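Local coordinates for phenylacetic acid degradation-related protein (PDB 2PIM), which probably hydrolyses the thioester bond of acyl-CoA substrates, as a dimeric hotdog-fold enzyme of the PaaI-like thioesterase family, at residues L39-A45 with M64-V68; L88-R94 with K126-T132. One frame throughout, in Å; residues are numbered along the deposited sequence.

Interaction 1: L39-A45 with M64-V68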
loop_
_atom_site.group_PDB
_atom_site.type_symbol
_atom_site.label_atom_id
_atom_site.label_comp_id
_atom_site.label_asym_id
_atom_site.label_seq_id
_atom_site.Cartn_x
_atom_site.Cartn_y
_atom_site.Cartn_z
ATOM N N LEU A 39 15.654 -11.519 -2.185
ATOM C CA LEU A 39 14.858 -11.631 -3.377
ATOM C C LEU A 39 14.790 -10.244 -4.006
ATOM O O LEU A 39 14.837 -9.256 -3.321
ATOM C CB LEU A 39 13.454 -12.157 -3.051
ATOM C CG LEU A 39 12.482 -12.365 -4.228
ATOM C CD1 LEU A 39 11.659 -13.635 -4.089
ATOM C CD2 LEU A 39 11.573 -11.185 -4.362
ATOM N N GLU A 40 14.679 -10.203 -5.325
ATOM C CA GLU A 40 14.641 -8.961 -6.065
ATOM C C GLU A 40 13.504 -9.069 -7.090
ATOM O O GLU A 40 13.312 -10.127 -7.683
ATOM C CB GLU A 40 15.986 -8.797 -6.739
ATOM C CG GLU A 40 16.377 -7.401 -7.142
ATOM C CD GLU A 40 17.923 -7.200 -7.164
ATOM O OE1 GLU A 40 18.573 -7.011 -6.112
ATOM O OE2 GLU A 40 18.487 -7.239 -8.257
ATOM N N SER A 41 12.710 -8.012 -7.223
ATOM C CA SER A 41 11.651 -7.955 -8.210
ATOM C C SER A 41 11.577 -6.558 -8.850
ATOM O O SER A 41 11.805 -5.533 -8.195
ATOM C CB SER A 41 10.306 -8.331 -7.562
ATOM O OG SER A 41 9.228 -8.331 -8.498
ATOM N N ASP A 42 11.257 -6.530 -10.132
ATOM C CA ASP A 42 10.889 -5.295 -10.798
ATOM C C ASP A 42 9.414 -4.984 -10.557
ATOM O O ASP A 42 8.637 -5.897 -10.339
ATOM C CB ASP A 42 11.089 -5.433 -12.300
ATOM C CG ASP A 42 12.534 -5.502 -12.686
ATOM O OD1 ASP A 42 13.350 -4.868 -11.996
ATOM O OD2 ASP A 42 12.839 -6.178 -13.689
ATOM N N TYR A 43 9.063 -3.704 -10.621
ATOM C CA TYR A 43 7.690 -3.239 -10.572
ATOM C C TYR A 43 7.566 -2.094 -11.594
ATOM O O TYR A 43 8.578 -1.479 -11.979
ATOM C CB TYR A 43 7.281 -2.803 -9.121
ATOM C CG TYR A 43 7.310 -3.979 -8.156
ATOM C CD1 TYR A 43 6.282 -4.909 -8.134
ATOM C CD2 TYR A 43 8.401 -4.197 -7.335
ATOM C CE1 TYR A 43 6.321 -5.999 -7.299
ATOM C CE2 TYR A 43 8.465 -5.301 -6.510
ATOM C CZ TYR A 43 7.439 -6.212 -6.509
ATOM O OH TYR A 43 7.533 -7.330 -5.705
ATOM N N VAL A 44 6.339 -1.840 -12.063
ATOM C CA VAL A 44 6.073 -0.719 -12.972
ATOM C C VAL A 44 4.980 0.131 -12.313
ATOM O O VAL A 44 3.924 -0.386 -11.942
ATOM C CB VAL A 44 5.615 -1.171 -14.380
ATOM C CG1 VAL A 44 5.213 0.026 -15.237
ATOM C CG2 VAL A 44 6.702 -1.959 -15.095
ATOM N N ALA A 45 5.270 1.423 -12.126
ATOM C CA ALA A 45 4.265 2.376 -11.699
ATOM C C ALA A 45 3.642 2.953 -12.984
ATOM O O ALA A 45 4.356 3.452 -13.847
ATOM C CB ALA A 45 4.897 3.465 -10.829
HETATM N N MSE A 64 3.879 -2.584 -3.726
HETATM C CA MSE A 64 5.093 -3.221 -4.283
HETATM C C MSE A 64 6.020 -3.800 -3.185
HETATM O O MSE A 64 6.550 -4.915 -3.315
HETATM C CB MSE A 64 5.846 -2.182 -5.083
HETATM C CG MSE A 64 5.102 -1.759 -6.297
HETATM SE SE MSE A 64 5.886 -0.127 -7.117
HETATM C CE MSE A 64 4.493 0.282 -8.430
ATOM N N LEU A 65 6.177 -3.040 -2.098
ATOM C CA LEU A 65 6.921 -3.487 -0.921
ATOM C C LEU A 65 6.266 -4.694 -0.270
ATOM O O LEU A 65 6.945 -5.636 0.173
ATOM C CB LEU A 65 7.115 -2.317 0.064
ATOM C CG LEU A 65 8.144 -1.239 -0.406
ATOM C CD1 LEU A 65 7.983 0.093 0.285
ATOM C CD2 LEU A 65 9.589 -1.718 -0.297
ATOM N N ASP A 66 4.943 -4.689 -0.238
ATOM C CA ASP A 66 4.198 -5.824 0.253
ATOM C C ASP A 66 4.488 -7.042 -0.601
ATOM O O ASP A 66 4.692 -8.153 -0.071
ATOM C CB ASP A 66 2.694 -5.478 0.313
ATOM C CG ASP A 66 1.846 -6.585 0.984
ATOM O OD1 ASP A 66 2.247 -7.149 2.003
ATOM O OD2 ASP A 66 0.748 -6.871 0.503
ATOM N N ASP A 67 4.496 -6.864 -1.928
ATOM C CA ASP A 67 4.707 -7.990 -2.831
ATOM C C ASP A 67 6.114 -8.597 -2.658
ATOM O O ASP A 67 6.282 -9.808 -2.531
ATOM C CB ASP A 67 4.515 -7.577 -4.293
ATOM C CG ASP A 67 4.703 -8.758 -5.245
ATOM O OD1 ASP A 67 3.783 -9.583 -5.300
ATOM O OD2 ASP A 67 5.773 -8.877 -5.918
ATOM N N VAL A 68 7.132 -7.752 -2.642
ATOM C CA VAL A 68 8.508 -8.254 -2.620
ATOM C C VAL A 68 8.826 -9.010 -1.321
ATOM O O VAL A 68 9.459 -10.130 -1.353
ATOM C CB VAL A 68 9.544 -7.139 -2.992
ATOM C CG1 VAL A 68 9.686 -6.099 -1.880
ATOM C CG2 VAL A 68 10.845 -7.744 -3.368
HETATM O O HOH W 1 6.725 -9.772 -8.401
#
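This is a buried helix-on-sheet contact close to the centre of the chain: strand 38-45 packs along one side of helix 58-75, the two segments running roughly antiparallel (147°) with axes 9.4 Å apart at closest approach. Y43 is the main strand residue in it. Its CA-to-CB bond points at the helix, and the m rotamer brings the hydroxyl to D67, where Y43 OH donates a very short hydrogen bond to D67 OD2 (2.4 Å). The same carboxylate oxygen accepts from water 1, 2.8 Å from D67 OD2 and 2.9 Å from S41 OG, so a solvent bridge runs beside the direct bond. One helical turn earlier, M64 (selenomethionine) sets its CB over the face of the Y43 ring, a CH-pi contact 4.0 Å from the centroid, while its SE lies obliquely, 5.2 Å from the same centroid, in a Met-aromatic contact. In the hotdog fold a curved antiparallel sheet wraps around a long central helix: L39, S41 and Y43 belong to the sheet's inner surface, M64, D67 and V68 to the helix. Alternation along the strand turns those three inward, whereas E40 and D42 form salt bridges on the other side with R102, R104 and R30. Apolar packing fills both ends: L39 CD2 meets V68 CG2 at 3.7 Å, and M64 CE reaches A45 CB at 4.0 Å.

Interaction 2: L88-R94 with K126-T132; sequences LNLSFLR and KLVATAT
Two neighbouring antiparallel strands of the hotdog sheet pair here, residues 88-92 and 126-132 at 159° with axes 4.7 Å apart. N89-T132 and S91-T130 are hydrogen-bonded pairs; L90-A131 and F92-A129 are non-hydrogen-bonded. N89 N donates to T132 O (2.9 Å), T132 N to N89 O (3.0 Å), S91 N to T130 O (2.9 Å) and T130 N to S91 O (2.8 Å). V128 (phi/psi -98/-33) turns its carbonyl toward the residues just after strand 84-92: V128 O accepts from L93 N (2.8 Å) and R94 N (3.1 Å). On the other side V128 and A129 both face and bond L121 of strand 114-123, a classic beta bulge, and A131 bonds G119; residues 88-91 pair with a second-subunit strand. L90 CD2 lies 3.8 Å from A131 CB on the face turned to helix 58-75; on the opposite face N89 OD1 is taken by N87 of the second subunit. R94 extends m, t, t until R94 NH1 donates to L127 O at 3.0 Å.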
loop_
_atom_site.group_PDB
_atom_site.type_symbol
_atom_site.label_atom_id
_atom_site.label_comp_id
_atom_site.label_asym_id
_atom_site.label_seq_id
_atom_site.Cartn_x
_atom_site.Cartn_y
_atom_site.Cartn_z
ATOM N N LEU A 88 2.796 -4.071 8.249
ATOM C CA LEU A 88 3.737 -3.561 7.261
ATOM C C LEU A 88 3.958 -2.061 7.558
ATOM O O LEU A 88 3.023 -1.310 7.582
ATOM C CB LEU A 88 3.144 -3.724 5.866
ATOM C CG LEU A 88 3.916 -3.296 4.612
ATOM C CD1 LEU A 88 5.242 -4.003 4.474
ATOM C CD2 LEU A 88 3.066 -3.568 3.403
ATOM N N ASN A 89 5.186 -1.663 7.858
ATOM C CA ASN A 89 5.483 -0.291 8.154
ATOM C C ASN A 89 6.238 0.259 6.975
ATOM O O ASN A 89 7.264 -0.300 6.591
ATOM C CB ASN A 89 6.314 -0.144 9.446
ATOM C CG ASN A 89 6.577 1.330 9.803
ATOM O OD1 ASN A 89 7.604 1.874 9.441
ATOM N ND2 ASN A 89 5.636 1.966 10.484
ATOM N N LEU A 90 5.740 1.358 6.425
ATOM C CA LEU A 90 6.252 1.944 5.197
ATOM C C LEU A 90 6.822 3.312 5.490
ATOM O O LEU A 90 6.204 4.071 6.185
ATOM C CB LEU A 90 5.109 2.156 4.199
ATOM C CG LEU A 90 4.354 0.895 3.824
ATOM C CD1 LEU A 90 3.131 1.290 2.978
ATOM C CD2 LEU A 90 5.232 -0.129 3.112
ATOM N N SER A 91 8.012 3.584 4.961
ATOM C CA SER A 91 8.666 4.855 5.086
ATOM C C SER A 91 8.877 5.313 3.667
ATOM O O SER A 91 9.390 4.550 2.815
ATOM C CB SER A 91 10.027 4.743 5.819
ATOM O OG SER A 91 9.887 4.226 7.129
ATOM N N PHE A 92 8.509 6.568 3.443
ATOM C CA PHE A 92 8.544 7.207 2.149
ATOM C C PHE A 92 9.628 8.257 2.199
ATOM O O PHE A 92 9.530 9.189 2.967
ATOM C CB PHE A 92 7.188 7.872 1.840
ATOM C CG PHE A 92 6.033 6.918 1.913
ATOM C CD1 PHE A 92 5.975 5.836 1.055
ATOM C CD2 PHE A 92 5.026 7.074 2.858
ATOM C CE1 PHE A 92 4.953 4.919 1.133
ATOM C CE2 PHE A 92 3.970 6.159 2.922
ATOM C CZ PHE A 92 3.949 5.075 2.065
ATOM N N LEU A 93 10.630 8.085 1.350
ATOM C CA LEU A 93 11.908 8.709 1.488
ATOM C C LEU A 93 12.068 9.765 0.421
ATOM O O LEU A 93 12.496 10.884 0.715
ATOM C CB LEU A 93 12.972 7.626 1.322
ATOM C CG LEU A 93 13.608 6.964 2.566
ATOM C CD1 LEU A 93 12.655 6.584 3.625
ATOM C CD2 LEU A 93 14.422 5.758 2.152
ATOM N N ARG A 94 11.766 9.371 -0.825
ATOM C CA ARG A 94 11.868 10.222 -2.008
ATOM C C ARG A 94 10.727 9.950 -2.964
ATOM O O ARG A 94 10.240 8.824 -3.032
ATOM C CB ARG A 94 13.159 9.945 -2.786
ATOM C CG ARG A 94 14.395 10.070 -1.978
ATOM C CD ARG A 94 15.632 9.718 -2.777
ATOM N NE ARG A 94 16.819 10.118 -2.020
ATOM C CZ ARG A 94 17.392 9.402 -1.054
ATOM N NH1 ARG A 94 16.923 8.205 -0.707
ATOM N NH2 ARG A 94 18.460 9.885 -0.428
ATOM N N LYS A 126 18.114 5.563 -6.735
ATOM C CA LYS A 126 17.839 6.102 -5.385
ATOM C C LYS A 126 16.713 5.362 -4.712
ATOM O O LYS A 126 15.776 4.954 -5.367
ATOM C CB LYS A 126 17.467 7.585 -5.433
ATOM C CG LYS A 126 18.514 8.457 -6.108
ATOM C CD LYS A 126 18.183 9.931 -5.950
ATOM C CE LYS A 126 18.735 10.733 -7.122
ATOM N NZ LYS A 126 19.102 12.125 -6.737
ATOM N N LEU A 127 16.825 5.202 -3.398
ATOM C CA LEU A 127 15.763 4.611 -2.576
ATOM C C LEU A 127 14.602 5.540 -2.544
ATOM O O LEU A 127 14.765 6.671 -2.137
ATOM C CB LEU A 127 16.169 4.472 -1.128
ATOM C CG LEU A 127 16.758 3.174 -0.630
ATOM C CD1 LEU A 127 17.089 3.348 0.853
ATOM C CD2 LEU A 127 15.805 2.044 -0.840
ATOM N N VAL A 128 13.425 5.062 -2.925
ATOM C CA VAL A 128 12.233 5.893 -2.786
ATOM C C VAL A 128 11.419 5.570 -1.516
ATOM O O VAL A 128 10.788 6.470 -0.922
ATOM C CB VAL A 128 11.390 5.878 -4.066
ATOM C CG1 VAL A 128 12.207 6.477 -5.222
ATOM C CG2 VAL A 128 10.924 4.502 -4.440
ATOM N N ALA A 129 11.428 4.306 -1.102
ATOM C CA ALA A 129 10.662 3.897 0.027
ATOM C C ALA A 129 11.259 2.636 0.624
ATOM O O ALA A 129 11.893 1.851 -0.090
ATOM C CB ALA A 129 9.211 3.649 -0.383
ATOM N N THR A 130 11.069 2.466 1.931
ATOM C CA THR A 130 11.418 1.220 2.606
ATOM C C THR A 130 10.239 0.638 3.363
ATOM O O THR A 130 9.267 1.339 3.652
ATOM C CB THR A 130 12.602 1.427 3.570
ATOM O OG1 THR A 130 12.269 2.407 4.512
ATOM C CG2 THR A 130 13.822 1.909 2.839
ATOM N N ALA A 131 10.382 -0.626 3.739
ATOM C CA ALA A 131 9.412 -1.325 4.526
ATOM C C ALA A 131 10.005 -2.319 5.526
ATOM O O ALA A 131 11.076 -2.895 5.317
ATOM C CB ALA A 131 8.476 -2.090 3.640
ATOM N N THR A 132 9.219 -2.564 6.572
ATOM C CA THR A 132 9.396 -3.660 7.484
ATOM C C THR A 132 8.087 -4.431 7.518
ATOM O O THR A 132 7.034 -3.856 7.807
ATOM C CB THR A 132 9.717 -3.069 8.906
ATOM O OG1 THR A 132 11.035 -2.501 8.877
ATOM C CG2 THR A 132 9.647 -4.136 9.973
#

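How the interactions relate
Helix 58-75 joins the two contacts, whose centres lie 12 Å apart. M64, D67 and V68 serve interaction 1, while L65 and D66 point away from strand 38-45 and meet interaction 2: L65 CB lies 3.8 Å from A131 CB, L65 CD1 3.8 Å from A129 CB, and D66 CB 3.7 Å from L88 CD2. The helix is thus held in the concave side of one curved sheet, with L121 of strand 114-123 touching Y43, M64 and L65. Both contacts reach the second subunit. Residues 88-91 continue the sheet antiparallel across the interface, and D66 OD2 hydrogen-bonds G59 N of that subunit; hotdog thioesterases commonly place their active sites at such dimer interfaces.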